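Local coordinates for protein uroporphyrinogen-III C-methyltransferase (Pseudomonas denitrificans, PDB 1S4D) that methylates uroporphyrinogen III twice, at C-2 and C-7, using S-adenosyl-L-methionine, to give precorrin-2 for cobalamin and siroheme synthesis, at residues A37-V50 with L88-G100. Sequence-based numbering, arbitrary orientation.
With SAH (S-adenosyl-L-homocysteine), chain Q.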
loop_
_atom_site.group_PDB
_atom_site.type_symbol
_atom_site.label_atom_id
_atom_site.label_comp_id
_atom_site.label_asym_id
_atom_site.label_seq_id
_atom_site.Cartn_x
_atom_site.Cartn_y
_atom_site.Cartn_z
ATOM N N ALA B 37 -1.073 -6.864 -17.802
ATOM C CA ALA B 37 -2.357 -6.293 -18.262
ATOM C C ALA B 37 -2.163 -5.285 -19.399
ATOM O O ALA B 37 -2.723 -5.442 -20.484
ATOM C CB ALA B 37 -3.115 -5.647 -17.122
ATOM N N LEU B 38 -1.346 -4.266 -19.143
ATOM C CA LEU B 38 -1.044 -3.225 -20.120
ATOM C C LEU B 38 -0.743 -3.777 -21.515
ATOM O O LEU B 38 -1.217 -3.234 -22.512
ATOM C CB LEU B 38 0.132 -2.397 -19.627
ATOM C CG LEU B 38 -0.101 -0.994 -19.062
ATOM C CD1 LEU B 38 -1.565 -0.620 -19.030
ATOM C CD2 LEU B 38 0.559 -0.823 -17.678
ATOM N N ARG B 39 0.027 -4.865 -21.571
ATOM C CA ARG B 39 0.504 -5.417 -22.837
ATOM C C ARG B 39 -0.600 -6.167 -23.568
ATOM O O ARG B 39 -0.513 -6.378 -24.765
ATOM C CB ARG B 39 1.806 -6.244 -22.638
ATOM C CG ARG B 39 1.760 -7.747 -22.969
ATOM C CD ARG B 39 2.865 -8.603 -22.314
ATOM N NE ARG B 39 4.210 -8.029 -22.492
ATOM C CZ ARG B 39 5.068 -8.339 -23.481
ATOM N NH1 ARG B 39 4.754 -9.232 -24.427
ATOM N NH2 ARG B 39 6.256 -7.745 -23.528
ATOM N N GLN B 40 -1.657 -6.519 -22.847
ATOM C CA GLN B 40 -2.754 -7.313 -23.406
ATOM C C GLN B 40 -3.996 -6.498 -23.733
ATOM O O GLN B 40 -4.791 -6.895 -24.585
ATOM C CB GLN B 40 -3.151 -8.422 -22.442
ATOM C CG GLN B 40 -2.325 -9.661 -22.583
ATOM C CD GLN B 40 -2.562 -10.661 -21.465
ATOM O OE1 GLN B 40 -1.641 -10.993 -20.740
ATOM N NE2 GLN B 40 -3.788 -11.142 -21.331
ATOM N N ALA B 41 -4.171 -5.369 -23.048
ATOM C CA ALA B 41 -5.420 -4.611 -23.117
ATOM C C ALA B 41 -5.853 -4.154 -24.519
ATOM O O ALA B 41 -5.040 -3.732 -25.337
ATOM C CB ALA B 41 -5.364 -3.445 -22.188
ATOM N N ASP B 42 -7.150 -4.236 -24.780
ATOM C CA ASP B 42 -7.715 -3.623 -25.972
ATOM C C ASP B 42 -7.986 -2.161 -25.711
ATOM O O ASP B 42 -7.875 -1.344 -26.605
ATOM C CB ASP B 42 -8.998 -4.329 -26.401
ATOM C CG ASP B 42 -8.745 -5.722 -26.929
ATOM O OD1 ASP B 42 -7.871 -5.866 -27.806
ATOM O OD2 ASP B 42 -9.367 -6.728 -26.532
ATOM N N VAL B 43 -8.324 -1.830 -24.477
ATOM C CA VAL B 43 -8.625 -0.458 -24.125
ATOM C C VAL B 43 -8.176 -0.177 -22.690
ATOM O O VAL B 43 -8.345 -0.997 -21.800
ATOM C CB VAL B 43 -10.128 -0.091 -24.446
ATOM C CG1 VAL B 43 -11.111 -1.006 -23.727
ATOM C CG2 VAL B 43 -10.421 1.375 -24.181
ATOM N N ILE B 44 -7.539 0.966 -22.496
ATOM C CA ILE B 44 -6.982 1.344 -21.205
ATOM C C ILE B 44 -7.674 2.627 -20.794
ATOM O O ILE B 44 -7.423 3.706 -21.377
ATOM C CB ILE B 44 -5.452 1.553 -21.311
ATOM C CG1 ILE B 44 -4.771 0.241 -21.685
ATOM C CG2 ILE B 44 -4.867 2.077 -19.999
ATOM C CD1 ILE B 44 -3.344 0.389 -22.041
ATOM N N VAL B 45 -8.584 2.500 -19.832
ATOM C CA VAL B 45 -9.295 3.644 -19.296
ATOM C C VAL B 45 -8.504 4.078 -18.079
ATOM O O VAL B 45 -8.396 3.340 -17.088
ATOM C CB VAL B 45 -10.735 3.267 -18.948
ATOM C CG1 VAL B 45 -11.513 4.459 -18.392
ATOM C CG2 VAL B 45 -11.422 2.726 -20.177
ATOM N N HIS B 46 -7.916 5.262 -18.170
ATOM C CA HIS B 46 -6.964 5.705 -17.163
ATOM C C HIS B 46 -7.282 7.069 -16.527
ATOM O O HIS B 46 -8.047 7.852 -17.064
ATOM C CB HIS B 46 -5.565 5.706 -17.764
ATOM C CG HIS B 46 -5.372 6.771 -18.788
ATOM N ND1 HIS B 46 -5.397 6.513 -20.141
ATOM C CD2 HIS B 46 -5.166 8.105 -18.661
ATOM C CE1 HIS B 46 -5.215 7.644 -20.802
ATOM N NE2 HIS B 46 -5.081 8.625 -19.928
ATOM N N ASP B 47 -6.675 7.315 -15.366
ATOM C CA ASP B 47 -6.772 8.576 -14.631
ATOM C C ASP B 47 -5.910 9.689 -15.228
ATOM O O ASP B 47 -4.988 9.420 -15.989
ATOM C CB ASP B 47 -6.272 8.345 -13.211
ATOM C CG ASP B 47 -7.226 7.521 -12.384
ATOM O OD1 ASP B 47 -6.795 7.007 -11.319
ATOM O OD2 ASP B 47 -8.428 7.365 -12.716
ATOM N N ALA B 48 -6.203 10.940 -14.874
ATOM C CA ALA B 48 -5.260 12.040 -15.139
ATOM C C ALA B 48 -4.089 11.790 -14.219
ATOM O O ALA B 48 -2.936 11.953 -14.619
ATOM C CB ALA B 48 -5.878 13.392 -14.852
ATOM N N LEU B 49 -4.413 11.351 -12.995
ATOM C CA LEU B 49 -3.418 10.947 -12.001
ATOM C C LEU B 49 -2.638 9.733 -12.527
ATOM O O LEU B 49 -2.149 8.879 -11.768
ATOM C CB LEU B 49 -4.033 10.750 -10.592
ATOM C CG LEU B 49 -3.668 11.859 -9.568
ATOM C CD1 LEU B 49 -4.554 11.949 -8.311
ATOM C CD2 LEU B 49 -2.252 11.664 -9.134
ATOM N N VAL B 50 -2.533 9.696 -13.860
ATOM C CA VAL B 50 -1.632 8.795 -14.569
ATOM C C VAL B 50 -0.491 9.597 -15.190
ATOM O O VAL B 50 -0.316 10.803 -14.879
ATOM C CB VAL B 50 -2.397 7.814 -15.534
ATOM C CG1 VAL B 50 -1.650 7.547 -16.856
ATOM C CG2 VAL B 50 -2.740 6.498 -14.797
ATOM N N LEU B 88 -17.683 -1.414 -22.627
ATOM C CA LEU B 88 -16.471 -1.962 -23.236
ATOM C C LEU B 88 -16.352 -3.470 -23.095
ATOM O O LEU B 88 -15.989 -4.160 -24.053
ATOM C CB LEU B 88 -15.244 -1.281 -22.630
ATOM C CG LEU B 88 -15.133 0.195 -23.033
ATOM C CD1 LEU B 88 -14.212 0.935 -22.071
ATOM C CD2 LEU B 88 -14.683 0.357 -24.500
ATOM N N ALA B 89 -16.663 -3.969 -21.900
ATOM C CA ALA B 89 -16.606 -5.387 -21.604
ATOM C C ALA B 89 -17.708 -6.202 -22.327
ATOM O O ALA B 89 -17.431 -7.238 -22.944
ATOM C CB ALA B 89 -16.654 -5.588 -20.121
ATOM N N ARG B 90 -18.943 -5.725 -22.265
ATOM C CA ARG B 90 -20.043 -6.356 -22.986
ATOM C C ARG B 90 -19.790 -6.459 -24.506
ATOM O O ARG B 90 -20.301 -7.349 -25.166
ATOM C CB ARG B 90 -21.363 -5.624 -22.707
ATOM C CG ARG B 90 -21.930 -5.897 -21.332
ATOM C CD ARG B 90 -23.395 -5.508 -21.171
ATOM N NE ARG B 90 -23.957 -6.087 -19.949
ATOM C CZ ARG B 90 -24.918 -5.528 -19.226
ATOM N NH1 ARG B 90 -25.453 -4.369 -19.587
ATOM N NH2 ARG B 90 -25.342 -6.131 -18.128
ATOM N N ALA B 91 -18.987 -5.555 -25.050
ATOM C CA ALA B 91 -18.666 -5.585 -26.476
ATOM C C ALA B 91 -17.485 -6.525 -26.825
ATOM O O ALA B 91 -17.126 -6.676 -27.999
ATOM C CB ALA B 91 -18.418 -4.173 -26.983
ATOM N N GLY B 92 -16.884 -7.134 -25.802
ATOM C CA GLY B 92 -15.878 -8.153 -26.003
ATOM C C GLY B 92 -14.441 -7.687 -25.947
ATOM O O GLY B 92 -13.553 -8.449 -26.305
ATOM N N ASN B 93 -14.207 -6.450 -25.506
ATOM C CA ASN B 93 -12.846 -5.954 -25.295
ATOM C C ASN B 93 -12.203 -6.572 -24.041
ATOM O O ASN B 93 -12.893 -6.929 -23.084
ATOM C CB ASN B 93 -12.817 -4.419 -25.173
ATOM C CG ASN B 93 -13.168 -3.712 -26.469
ATOM O OD1 ASN B 93 -12.336 -3.586 -27.361
ATOM N ND2 ASN B 93 -14.413 -3.233 -26.574
ATOM N N ARG B 94 -10.879 -6.704 -24.063
ATOM C CA ARG B 94 -10.113 -6.930 -22.852
ATOM C C ARG B 94 -9.919 -5.530 -22.260
ATOM O O ARG B 94 -9.267 -4.677 -22.874
ATOM C CB ARG B 94 -8.756 -7.575 -23.172
ATOM C CG ARG B 94 -8.783 -8.869 -24.027
ATOM C CD ARG B 94 -7.454 -9.132 -24.703
ATOM N NE ARG B 94 -7.537 -10.068 -25.819
ATOM C CZ ARG B 94 -7.443 -11.403 -25.693
ATOM N NH1 ARG B 94 -7.260 -11.958 -24.493
ATOM N NH2 ARG B 94 -7.536 -12.185 -26.763
ATOM N N VAL B 95 -10.514 -5.288 -21.093
ATOM C CA VAL B 95 -10.605 -3.943 -20.527
ATOM C C VAL B 95 -9.715 -3.768 -19.302
ATOM O O VAL B 95 -9.818 -4.535 -18.321
ATOM C CB VAL B 95 -12.073 -3.579 -20.138
ATOM C CG1 VAL B 95 -12.183 -2.126 -19.764
ATOM C CG2 VAL B 95 -13.021 -3.889 -21.260
ATOM N N LEU B 96 -8.857 -2.753 -19.373
ATOM C CA LEU B 96 -7.956 -2.366 -18.293
ATOM C C LEU B 96 -8.395 -1.019 -17.755
ATOM O O LEU B 96 -8.391 -0.016 -18.509
ATOM C CB LEU B 96 -6.538 -2.202 -18.859
ATOM C CG LEU B 96 -5.300 -2.635 -18.075
ATOM C CD1 LEU B 96 -4.154 -2.061 -18.769
ATOM C CD2 LEU B 96 -5.298 -2.133 -16.686
ATOM N N ARG B 97 -8.797 -0.975 -16.483
ATOM C CA ARG B 97 -9.083 0.322 -15.834
ATOM C C ARG B 97 -7.841 0.588 -15.023
ATOM O O ARG B 97 -7.581 -0.146 -14.074
ATOM C CB ARG B 97 -10.352 0.278 -14.966
ATOM C CG ARG B 97 -10.512 1.411 -13.939
ATOM C CD ARG B 97 -11.382 2.618 -14.371
ATOM N NE ARG B 97 -10.525 3.775 -14.600
ATOM C CZ ARG B 97 -10.543 4.926 -13.924
ATOM N NH1 ARG B 97 -11.425 5.174 -12.957
ATOM N NH2 ARG B 97 -9.667 5.859 -14.249
ATOM N N LEU B 98 -7.048 1.581 -15.452
ATOM C CA LEU B 98 -5.742 1.868 -14.856
ATOM C C LEU B 98 -5.910 2.945 -13.803
ATOM O O LEU B 98 -6.174 4.093 -14.126
ATOM C CB LEU B 98 -4.778 2.409 -15.908
ATOM C CG LEU B 98 -3.304 1.987 -16.096
ATOM C CD1 LEU B 98 -2.433 3.116 -16.650
ATOM C CD2 LEU B 98 -2.671 1.417 -14.866
ATOM N N LYS B 99 -5.761 2.616 -12.537
ATOM C CA LYS B 99 -5.987 3.655 -11.562
ATOM C C LYS B 99 -4.682 4.058 -10.916
ATOM O O LYS B 99 -3.756 3.223 -10.772
ATOM C CB LYS B 99 -7.005 3.162 -10.548
ATOM C CG LYS B 99 -8.192 2.467 -11.247
ATOM C CD LYS B 99 -9.036 1.712 -10.272
ATOM C CE LYS B 99 -9.506 2.633 -9.164
ATOM N NZ LYS B 99 -10.439 3.620 -9.732
ATOM N N GLY B 100 -4.588 5.342 -10.558
ATOM C CA GLY B 100 -3.465 5.840 -9.785
ATOM C C GLY B 100 -3.306 5.081 -8.475
ATOM O O GLY B 100 -4.278 4.807 -7.794
HETATM N N SAH Q . -5.657 5.147 -5.000
HETATM C CA SAH Q . -4.668 6.207 -4.904
HETATM C CB SAH Q . -5.301 7.455 -4.316
HETATM C CG SAH Q . -6.042 8.307 -5.330
HETATM S SD SAH Q . -7.106 9.603 -4.642
HETATM C C SAH Q . -3.432 5.744 -4.122
HETATM O O SAH Q . -3.355 4.618 -3.634
HETATM O OXT SAH Q . -2.444 6.452 -3.952
HETATM C "C5'" SAH Q . -5.890 10.877 -5.115
HETATM C "C4'" SAH Q . -4.909 11.354 -4.037
HETATM O "O4'" SAH Q . -3.810 10.476 -3.902
HETATM C "C3'" SAH Q . -4.223 12.694 -4.292
HETATM O "O3'" SAH Q . -5.017 13.829 -4.080
HETATM C "C2'" SAH Q . -3.003 12.637 -3.389
HETATM O "O2'" SAH Q . -3.280 12.900 -2.028
HETATM C "C1'" SAH Q . -2.636 11.169 -3.516
HETATM N N9 SAH Q . -1.576 10.905 -4.516
HETATM C C8 SAH Q . -1.737 10.128 -5.616
HETATM N N7 SAH Q . -0.587 10.087 -6.291
HETATM C C5 SAH Q . 0.326 10.829 -5.657
HETATM C C6 SAH Q . 1.666 11.110 -5.932
HETATM N N6 SAH Q . 2.263 10.598 -6.992
HETATM N N1 SAH Q . 2.374 11.928 -5.074
HETATM C C2 SAH Q . 1.751 12.438 -3.955
HETATM N N3 SAH Q . 0.422 12.155 -3.685
HETATM C C4 SAH Q . -0.284 11.357 -4.522
#
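Leu96 packs against Ala37, Ala41 and Ile44. Leu96 CB lies 3.7 Å from Ala41 CB, and Leu96 CG meets Ala37 CB. Ile44 runs alongside, pointing the same way. Leu98 continues this face of the sheet, with CD1 on Val50 CG2 and CB against the CB of His46. Between the parallel strands, Leu96 N bonds to Val43 O, Val45 N to Leu96 O (2.8 Å) and Leu98 N to Val45 O. On the other face, Leu88 of helix 78-90 touches Val43 and Val45.

Arg94 and Asp42 bond at the N-terminal side of the paired strands. Arg94 N donates almost straight (173°) to the anti lone pair of Asp42 OD2, 2.9 Å away. Arg94 CG and CD lie along that oxygen; the ion pair from NE is long, and NH1 bonds to Leu12 O.

Asp47 is gripped through both oxygens, OD1 by Gly100 N and OD2 by Arg97 NH2 in a salt bridge. The Arg97 chain bends at chi2 (96°), bringing its guanidinium to Asp47. This ties the turn after 43-46 to the pocket end of 94-99. Glu112 also pairs with Arg97.

Gly100 O accepts a weak bond from SAH N, and Leu49 CD1 touches SAH C5'. These adjacent strands lie inside the parallel N-terminal sheet of the precorrin methyltransferase family, their C-terminal ends at the SAH pocket.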